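Side-chain contacts in Gp6 (Enterobacteria phage HK97, PDB 3JVO), which completes the phage head as a thirteen-subunit connector ring between the portal and the stopper protein gp7, with an open central channel for DNA ejection: residues Ile3-Val8 / Ser12-Gln17; Ile18-Asp23 / Glu27-Tyr32; Pro47-Lys50 / Asp54-Ala57. All blocks are in the same frame, centred on the assembly; numbering follows the deposited sequence.

How the contacts relate
From the N terminus, contact 1 closes first, bringing the short helical turn 5-8 against helix 11-17 through one phenylalanine. Contact 2 follows in series: the loop 18-23, leaving helix 11-17, folds back on the start of helix 26-44. The two touch directly, K15 forming a salt bridge with D23 and I29 lying against K15. Contact 3 comes last and closes the loop between helices 26-44 and 57-72. None nests within or crosses another along the chain. I3, ahead of helix 5-8, reaches W49 and I55 of contact 3, whereas contacts 2 and 3 lie on opposite sides of the chain's centre, about 14 Å apart at their nearest atoms.

Contact 1 (Ile3-Val8 / Ser12-Gln17)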
loop_
_atom_site.group_PDB
_atom_site.type_symbol
_atom_site.label_atom_id
_atom_site.label_comp_id
_atom_site.label_asym_id
_atom_site.label_seq_id
_atom_site.Cartn_x
_atom_site.Cartn_y
_atom_site.Cartn_z
ATOM N N ILE G 3 42.175 -17.238 26.818
ATOM C CA ILE G 3 41.185 -18.271 27.117
ATOM C C ILE G 3 40.763 -18.998 25.848
ATOM O O ILE G 3 40.486 -18.379 24.813
ATOM C CB ILE G 3 39.944 -17.676 27.844
ATOM C CG1 ILE G 3 40.376 -16.940 29.116
ATOM C CG2 ILE G 3 38.927 -18.776 28.189
ATOM C CD1 ILE G 3 39.288 -16.125 29.758
ATOM N N ASP G 4 40.727 -20.322 25.931
ATOM C CA ASP G 4 40.238 -21.144 24.842
ATOM C C ASP G 4 38.709 -21.253 24.952
ATOM O O ASP G 4 38.192 -21.744 25.966
ATOM C CB ASP G 4 40.883 -22.526 24.918
ATOM C CG ASP G 4 40.352 -23.482 23.862
ATOM O OD1 ASP G 4 39.394 -23.132 23.134
ATOM O OD2 ASP G 4 40.891 -24.600 23.761
ATOM N N VAL G 5 37.988 -20.812 23.917
ATOM C CA VAL G 5 36.512 -20.819 23.949
ATOM C C VAL G 5 35.929 -22.200 24.299
ATOM O O VAL G 5 34.951 -22.284 25.018
ATOM C CB VAL G 5 35.869 -20.245 22.646
ATOM C CG1 VAL G 5 36.191 -21.085 21.452
ATOM C CG2 VAL G 5 34.342 -20.093 22.817
ATOM N N LEU G 6 36.560 -23.274 23.827
ATOM C CA LEU G 6 36.082 -24.628 24.110
ATOM C C LEU G 6 36.227 -25.062 25.584
ATOM O O LEU G 6 35.635 -26.054 25.981
ATOM C CB LEU G 6 36.705 -25.654 23.152
ATOM C CG LEU G 6 36.359 -25.438 21.663
ATOM C CD1 LEU G 6 37.023 -26.495 20.781
ATOM C CD2 LEU G 6 34.852 -25.447 21.453
ATOM N N ASP G 7 36.991 -24.314 26.389
ATOM C CA ASP G 7 37.054 -24.553 27.836
ATOM C C ASP G 7 35.925 -23.848 28.547
ATOM O O ASP G 7 35.651 -24.127 29.714
ATOM C CB ASP G 7 38.361 -24.027 28.424
ATOM C CG ASP G 7 39.573 -24.842 28.013
ATOM O OD1 ASP G 7 39.414 -26.045 27.684
ATOM O OD2 ASP G 7 40.691 -24.263 28.036
ATOM N N VAL G 8 35.309 -22.893 27.852
ATOM C CA VAL G 8 34.178 -22.109 28.351
ATOM C C VAL G 8 32.864 -22.803 27.934
ATOM O O VAL G 8 32.002 -23.048 28.761
ATOM C CB VAL G 8 34.250 -20.645 27.806
ATOM C CG1 VAL G 8 33.079 -19.790 28.289
ATOM C CG2 VAL G 8 35.589 -19.979 28.179
ATOM N N SER G 12 30.523 -29.819 21.785
ATOM C CA SER G 12 29.244 -30.495 21.870
ATOM C C SER G 12 28.086 -29.523 22.120
ATOM O O SER G 12 27.052 -29.620 21.477
ATOM C CB SER G 12 29.290 -31.539 22.987
ATOM O OG SER G 12 28.039 -32.193 23.102
ATOM N N LEU G 13 28.264 -28.586 23.049
ATOM C CA LEU G 13 27.247 -27.570 23.307
ATOM C C LEU G 13 27.041 -26.609 22.139
ATOM O O LEU G 13 25.900 -26.293 21.808
ATOM C CB LEU G 13 27.545 -26.802 24.585
ATOM C CG LEU G 13 27.071 -27.417 25.906
ATOM C CD1 LEU G 13 27.486 -26.502 27.037
ATOM C CD2 LEU G 13 25.570 -27.587 25.936
ATOM N N PHE G 14 28.123 -26.150 21.511
ATOM C CA PHE G 14 27.987 -25.311 20.305
ATOM C C PHE G 14 27.145 -26.007 19.236
ATOM O O PHE G 14 26.268 -25.390 18.647
ATOM C CB PHE G 14 29.339 -24.937 19.708
ATOM C CG PHE G 14 30.004 -23.822 20.401
ATOM C CD1 PHE G 14 29.473 -22.526 20.342
ATOM C CD2 PHE G 14 31.173 -24.045 21.136
ATOM C CE1 PHE G 14 30.087 -21.476 21.006
ATOM C CE2 PHE G 14 31.796 -22.992 21.802
ATOM C CZ PHE G 14 31.251 -21.700 21.738
ATOM N N LYS G 15 27.396 -27.294 19.020
ATOM C CA LYS G 15 26.648 -28.058 18.040
ATOM C C LYS G 15 25.178 -28.203 18.382
ATOM O O LYS G 15 24.338 -28.204 17.493
ATOM C CB LYS G 15 27.257 -29.435 17.850
ATOM C CG LYS G 15 28.614 -29.423 17.126
ATOM C CD LYS G 15 28.929 -30.848 16.675
ATOM C CE LYS G 15 30.378 -31.182 16.845
ATOM N NZ LYS G 15 30.699 -32.644 16.557
ATOM N N GLN G 16 24.872 -28.350 19.665
ATOM C CA GLN G 16 23.482 -28.382 20.111
ATOM C C GLN G 16 22.794 -27.022 19.915
ATOM O O GLN G 16 21.620 -26.974 19.604
ATOM C CB GLN G 16 23.404 -28.827 21.573
ATOM C CG GLN G 16 23.773 -30.312 21.759
ATOM C CD GLN G 16 23.820 -30.723 23.206
ATOM O OE1 GLN G 16 23.695 -29.901 24.105
ATOM N NE2 GLN G 16 23.988 -32.007 23.441
ATOM N N GLN G 17 23.533 -25.926 20.083
ATOM C CA GLN G 17 22.976 -24.591 19.851
ATOM C C GLN G 17 22.396 -24.514 18.441
ATOM O O GLN G 17 21.285 -24.014 18.233
ATOM C CB GLN G 17 24.064 -23.509 20.058
ATOM C CG GLN G 17 23.645 -22.079 19.688
ATOM C CD GLN G 17 22.642 -21.521 20.676
ATOM O OE1 GLN G 17 22.341 -22.166 21.686
ATOM N NE2 GLN G 17 22.108 -20.329 20.389
#
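F14 reaches out from helix 11-17 and puts the outer part of its ring against the methyls of V5 and L6. CG2 of V5 comes to the ring edge, near the ring plane, with CZ of F14 3.6 Å away. CD2 of L6 approaches obliquely and divides its contact between two neighbouring ring carbons, 3.9 Å from both CE2 and CD2 of F14. The two methyls thus border adjoining parts of one ring, and no hydrogen bond spans the segments.

The torsions explain which branches do the touching. In V5 chi1 is 64°, which tucks CG1 between the backbone N and the carbonyl carbon and sends CG2, opposite the N, out to the phenylalanine. In L6 CG lies across from the carbonyl carbon (chi1 -62°); CD1 continues the extended line, and the side branch CD2 turns onto the ring although CB is not aimed at helix 11-17. CB of F14 is directed at the 5-8 turn. The backbones stay well apart, with CA of L6 and CA of F14 9.0 Å from each other, a gap bridged by side chains.

D4 stands at the N-cap of the short helix 5-8: its OD1 accepts from N of L6 at 2.9 Å, with the N-H arriving from above the carboxylate plane. The turn itself is weakly bonded, with N of V8 donating to O of V5.

The contact is buried in the helical body of the subunit. V5 also leans on Q34 and F37 of helix 26-44, while F14 reaches A33 of that helix and V63, L64 and the ring of F67 on helix 57-72, so its ring lies where the two long helices and the N-terminal turn converge.

Contact 2 (Ile18-Asp23 / Glu27-Tyr32); sequences IEFEED and ELITLY
The backbone of I18-D23 is an irregular loop, facing the helical E27-Y32 near the start of helix 26-44. I18 is the first residue to leave helical angles after helix 11-17, and E19 turns to positive phi (52°); within the other segment N of Y32 donates to O of L28. Across the gap I29 meets F20 and I18. Its CD1 approaches the F20 ring obliquely, 3.5 Å from CD2 and 3.8 Å from CE2 of F20. The same methyl lies 4.3 Å from CD1 of I18, a looser touch of two extended isoleucine ends. F20 has CG opposite its backbone N (chi1 -169°), which swings the ring out toward the helix. On I29 the CG1 branch lies beside the backbone N and bears the touching methyl. F71 of helix 57-72 meets the F20 ring edge-to-face, and F67 packs on both isoleucines. Helix 11-17 ends in a Schellman motif with E19 as its C-prime residue, N of F20 pairing with O of K15 and N of E19 with O of Q16. I18 and F20, around this turn, pack on I29, so a hydrophobic contact links the Schellman end of one helix to the next.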
loop_
_atom_site.group_PDB
_atom_site.type_symbol
_atom_site.label_atom_id
_atom_site.label_comp_id
_atom_site.label_asym_id
_atom_site.label_seq_id
_atom_site.Cartn_x
_atom_site.Cartn_y
_atom_site.Cartn_z
ATOM N N ILE G 18 23.144 -25.036 17.474
ATOM C CA ILE G 18 22.714 -24.996 16.092
ATOM C C ILE G 18 22.008 -26.278 15.615
ATOM O O ILE G 18 21.728 -26.404 14.427
ATOM C CB ILE G 18 23.878 -24.679 15.142
ATOM C CG1 ILE G 18 25.074 -25.623 15.398
ATOM C CG2 ILE G 18 24.238 -23.186 15.239
ATOM C CD1 ILE G 18 26.210 -25.473 14.384
ATOM N N GLU G 19 21.734 -27.209 16.526
ATOM C CA GLU G 19 21.066 -28.477 16.187
ATOM C C GLU G 19 21.778 -29.181 15.042
ATOM O O GLU G 19 21.156 -29.577 14.069
ATOM C CB GLU G 19 19.581 -28.246 15.851
ATOM C CG GLU G 19 18.770 -27.712 17.044
ATOM C CD GLU G 19 17.381 -27.151 16.671
ATOM O OE1 GLU G 19 16.805 -27.532 15.609
ATOM O OE2 GLU G 19 16.845 -26.344 17.473
ATOM N N PHE G 20 23.095 -29.303 15.165
ATOM C CA PHE G 20 23.939 -29.870 14.113
ATOM C C PHE G 20 24.573 -31.163 14.635
ATOM O O PHE G 20 25.413 -31.131 15.533
ATOM C CB PHE G 20 25.021 -28.851 13.710
ATOM C CG PHE G 20 25.784 -29.215 12.446
ATOM C CD1 PHE G 20 25.213 -29.038 11.192
ATOM C CD2 PHE G 20 27.084 -29.718 12.521
ATOM C CE1 PHE G 20 25.917 -29.366 10.023
ATOM C CE2 PHE G 20 27.803 -30.045 11.358
ATOM C CZ PHE G 20 27.212 -29.867 10.102
ATOM N N GLU G 21 24.175 -32.297 14.074
ATOM C CA GLU G 21 24.617 -33.600 14.592
ATOM C C GLU G 21 25.875 -34.197 13.944
ATOM O O GLU G 21 26.575 -34.993 14.573
ATOM C CB GLU G 21 23.468 -34.622 14.569
ATOM C CG GLU G 21 22.561 -34.562 15.815
ATOM C CD GLU G 21 21.390 -33.580 15.676
ATOM O OE1 GLU G 21 21.352 -32.817 14.675
ATOM O OE2 GLU G 21 20.497 -33.576 16.569
ATOM N N GLU G 22 26.155 -33.808 12.703
ATOM C CA GLU G 22 27.292 -34.339 11.949
ATOM C C GLU G 22 28.628 -33.905 12.550
ATOM O O GLU G 22 28.721 -32.860 13.198
ATOM C CB GLU G 22 27.223 -33.874 10.492
ATOM C CG GLU G 22 25.916 -34.179 9.783
ATOM C CD GLU G 22 25.517 -33.080 8.808
ATOM O OE1 GLU G 22 26.374 -32.629 8.004
ATOM O OE2 GLU G 22 24.335 -32.662 8.852
ATOM N N ASP G 23 29.663 -34.705 12.305
ATOM C CA ASP G 23 30.976 -34.481 12.896
ATOM C C ASP G 23 32.015 -34.017 11.877
ATOM O O ASP G 23 33.175 -33.776 12.234
ATOM C CB ASP G 23 31.464 -35.750 13.615
ATOM C CG ASP G 23 30.657 -36.065 14.876
ATOM O OD1 ASP G 23 30.216 -35.116 15.588
ATOM O OD2 ASP G 23 30.467 -37.272 15.157
ATOM N N GLU G 27 36.122 -28.337 12.516
ATOM C CA GLU G 27 37.074 -27.245 12.310
ATOM C C GLU G 27 36.391 -25.909 11.947
ATOM O O GLU G 27 36.692 -24.873 12.521
ATOM C CB GLU G 27 38.104 -27.652 11.262
ATOM C CG GLU G 27 39.167 -26.615 10.988
ATOM C CD GLU G 27 40.305 -27.102 10.080
ATOM O OE1 GLU G 27 40.079 -27.946 9.159
ATOM O OE2 GLU G 27 41.447 -26.607 10.292
ATOM N N LEU G 28 35.448 -25.944 11.015
ATOM C CA LEU G 28 34.658 -24.748 10.712
ATOM C C LEU G 28 33.883 -24.231 11.931
ATOM O O LEU G 28 33.962 -23.036 12.289
ATOM C CB LEU G 28 33.703 -25.022 9.549
ATOM C CG LEU G 28 32.930 -23.781 9.080
ATOM C CD1 LEU G 28 33.820 -22.792 8.371
ATOM C CD2 LEU G 28 31.807 -24.249 8.162
ATOM N N ILE G 29 33.145 -25.131 12.576
ATOM C CA ILE G 29 32.372 -24.788 13.785
ATOM C C ILE G 29 33.261 -24.178 14.880
ATOM O O ILE G 29 32.910 -23.152 15.499
ATOM C CB ILE G 29 31.574 -26.012 14.307
ATOM C CG1 ILE G 29 30.427 -26.319 13.326
ATOM C CG2 ILE G 29 31.072 -25.756 15.733
ATOM C CD1 ILE G 29 29.767 -27.674 13.557
ATOM N N THR G 30 34.421 -24.799 15.091
ATOM C CA THR G 30 35.429 -24.277 16.025
ATOM C C THR G 30 35.871 -22.855 15.669
ATOM O O THR G 30 36.040 -22.010 16.574
ATOM C CB THR G 30 36.649 -25.226 16.151
ATOM O OG1 THR G 30 36.196 -26.502 16.637
ATOM C CG2 THR G 30 37.709 -24.665 17.112
ATOM N N LEU G 31 36.029 -22.577 14.370
ATOM C CA LEU G 31 36.415 -21.239 13.918
ATOM C C LEU G 31 35.320 -20.205 14.241
ATOM O O LEU G 31 35.610 -19.087 14.709
ATOM C CB LEU G 31 36.766 -21.255 12.419
ATOM C CG LEU G 31 37.269 -19.960 11.769
ATOM C CD1 LEU G 31 37.842 -20.157 10.332
ATOM C CD2 LEU G 31 36.142 -18.871 11.745
ATOM N N TYR G 32 34.064 -20.580 14.026
ATOM C CA TYR G 32 32.946 -19.699 14.348
ATOM C C TYR G 32 32.888 -19.425 15.858
ATOM O O TYR G 32 32.632 -18.304 16.284
ATOM C CB TYR G 32 31.609 -20.319 13.928
ATOM C CG TYR G 32 31.358 -20.469 12.428
ATOM C CD1 TYR G 32 31.932 -19.609 11.501
ATOM C CD2 TYR G 32 30.523 -21.487 11.957
ATOM C CE1 TYR G 32 31.682 -19.754 10.116
ATOM C CE2 TYR G 32 30.272 -21.652 10.582
ATOM C CZ TYR G 32 30.835 -20.786 9.675
ATOM O OH TYR G 32 30.565 -20.957 8.320
#

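Contact 3 (Pro47-Lys50 / Asp54-Ala57); sequences PAWK and DIPA
W49 offers one face of its indole to P56, and D54 beside it binds the backbone of K50. CD of P56 sits above the six-membered ring of W49, 3.8 Å from its centroid and 24° off the ring normal, a CH-pi contact displaced toward the rim. CG of the proline joins in, 3.5 Å from CZ2 of W49. The carbonyl O of D54 lies over the same face, nearer the five-membered ring, with CD1 of W49 3.7 Å away. I55 enters at about a right angle to the tryptophan, its CD1 3.8 Å from CB of W49.

The polar tie is a single bond across the loop: OD2 of D54 receives the N-H of K50 on its anti lone pair, with N of K50 2.8 Å away and a bent angle of 139°. N of V51 donates to the same OD2, so two successive backbone amides share one carboxylate oxygen, and the turn after W49 is held on the aspartate. D54 takes this position with CG beside its own backbone N; its side chain runs past that of W49 in the opposite direction, CB against CB, with the ring and carboxylate planes 47° apart. NZ of K50 stays 6.9 Å from OD2 of D54, not in contact, so any electrostatic attraction is probably modest.

Further out, H95 packs on both W49 and P56, and M41 of helix 26-44 backs W49 and I55. The contact closes the surface loop joining helices 26-44 and 57-72; P56 is the N-cap residue of the latter, and D38 of a neighbouring subunit packs against it.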
loop_
_atom_site.group_PDB
_atom_site.type_symbol
_atom_site.label_atom_id
_atom_site.label_comp_id
_atom_site.label_asym_id
_atom_site.label_seq_id
_atom_site.Cartn_x
_atom_site.Cartn_y
_atom_site.Cartn_z
ATOM N N PRO G 47 39.307 -7.070 31.707
ATOM C CA PRO G 47 40.626 -7.654 32.013
ATOM C C PRO G 47 40.624 -8.689 33.139
ATOM O O PRO G 47 41.456 -9.592 33.123
ATOM C CB PRO G 47 41.479 -6.431 32.427
ATOM C CG PRO G 47 40.754 -5.246 31.846
ATOM C CD PRO G 47 39.291 -5.615 31.959
ATOM N N ALA G 48 39.704 -8.557 34.093
ATOM C CA ALA G 48 39.623 -9.481 35.231
ATOM C C ALA G 48 39.104 -10.889 34.910
ATOM O O ALA G 48 39.014 -11.728 35.811
ATOM C CB ALA G 48 38.811 -8.866 36.365
ATOM N N TRP G 49 38.750 -11.160 33.655
ATOM C CA TRP G 49 38.389 -12.533 33.283
ATOM C C TRP G 49 39.627 -13.255 32.774
ATOM O O TRP G 49 39.928 -13.231 31.576
ATOM C CB TRP G 49 37.251 -12.606 32.249
ATOM C CG TRP G 49 35.959 -11.969 32.689
ATOM C CD1 TRP G 49 35.507 -11.799 33.978
ATOM C CD2 TRP G 49 34.942 -11.437 31.836
ATOM N NE1 TRP G 49 34.276 -11.182 33.967
ATOM C CE2 TRP G 49 33.909 -10.946 32.668
ATOM C CE3 TRP G 49 34.804 -11.327 30.446
ATOM C CZ2 TRP G 49 32.764 -10.337 32.155
ATOM C CZ3 TRP G 49 33.672 -10.720 29.939
ATOM C CH2 TRP G 49 32.661 -10.239 30.793
ATOM N N LYS G 50 40.325 -13.911 33.699
ATOM C CA LYS G 50 41.640 -14.501 33.427
ATOM C C LYS G 50 41.563 -15.939 32.941
ATOM O O LYS G 50 42.360 -16.350 32.097
ATOM C CB LYS G 50 42.503 -14.440 34.689
ATOM C CG LYS G 50 43.653 -13.444 34.640
ATOM C CD LYS G 50 43.205 -12.028 34.294
ATOM C CE LYS G 50 44.274 -11.013 34.666
ATOM N NZ LYS G 50 44.204 -10.769 36.122
ATOM N N ASP G 54 35.954 -17.839 34.802
ATOM C CA ASP G 54 35.582 -16.448 35.097
ATOM C C ASP G 54 34.419 -15.914 34.237
ATOM O O ASP G 54 33.740 -14.969 34.633
ATOM C CB ASP G 54 36.790 -15.526 34.938
ATOM C CG ASP G 54 37.873 -15.777 35.978
ATOM O OD1 ASP G 54 37.575 -16.387 37.035
ATOM O OD2 ASP G 54 39.027 -15.349 35.725
ATOM N N ILE G 55 34.192 -16.502 33.066
ATOM C CA ILE G 55 33.203 -15.946 32.130
ATOM C C ILE G 55 31.764 -16.095 32.649
ATOM O O ILE G 55 31.322 -17.207 32.937
ATOM C CB ILE G 55 33.322 -16.542 30.682
ATOM C CG1 ILE G 55 34.794 -16.646 30.220
ATOM C CG2 ILE G 55 32.491 -15.725 29.696
ATOM C CD1 ILE G 55 35.554 -15.335 30.209
ATOM N N PRO G 56 31.037 -14.972 32.780
ATOM C CA PRO G 56 29.661 -15.034 33.262
ATOM C C PRO G 56 28.703 -15.750 32.313
ATOM O O PRO G 56 28.905 -15.756 31.087
ATOM C CB PRO G 56 29.253 -13.559 33.360
ATOM C CG PRO G 56 30.523 -12.789 33.365
ATOM C CD PRO G 56 31.469 -13.586 32.529
ATOM N N ALA G 57 27.641 -16.303 32.890
ATOM C CA ALA G 57 26.617 -16.989 32.135
ATOM C C ALA G 57 25.992 -16.102 31.040
ATOM O O ALA G 57 25.776 -16.578 29.933
ATOM C CB ALA G 57 25.550 -17.552 33.072
#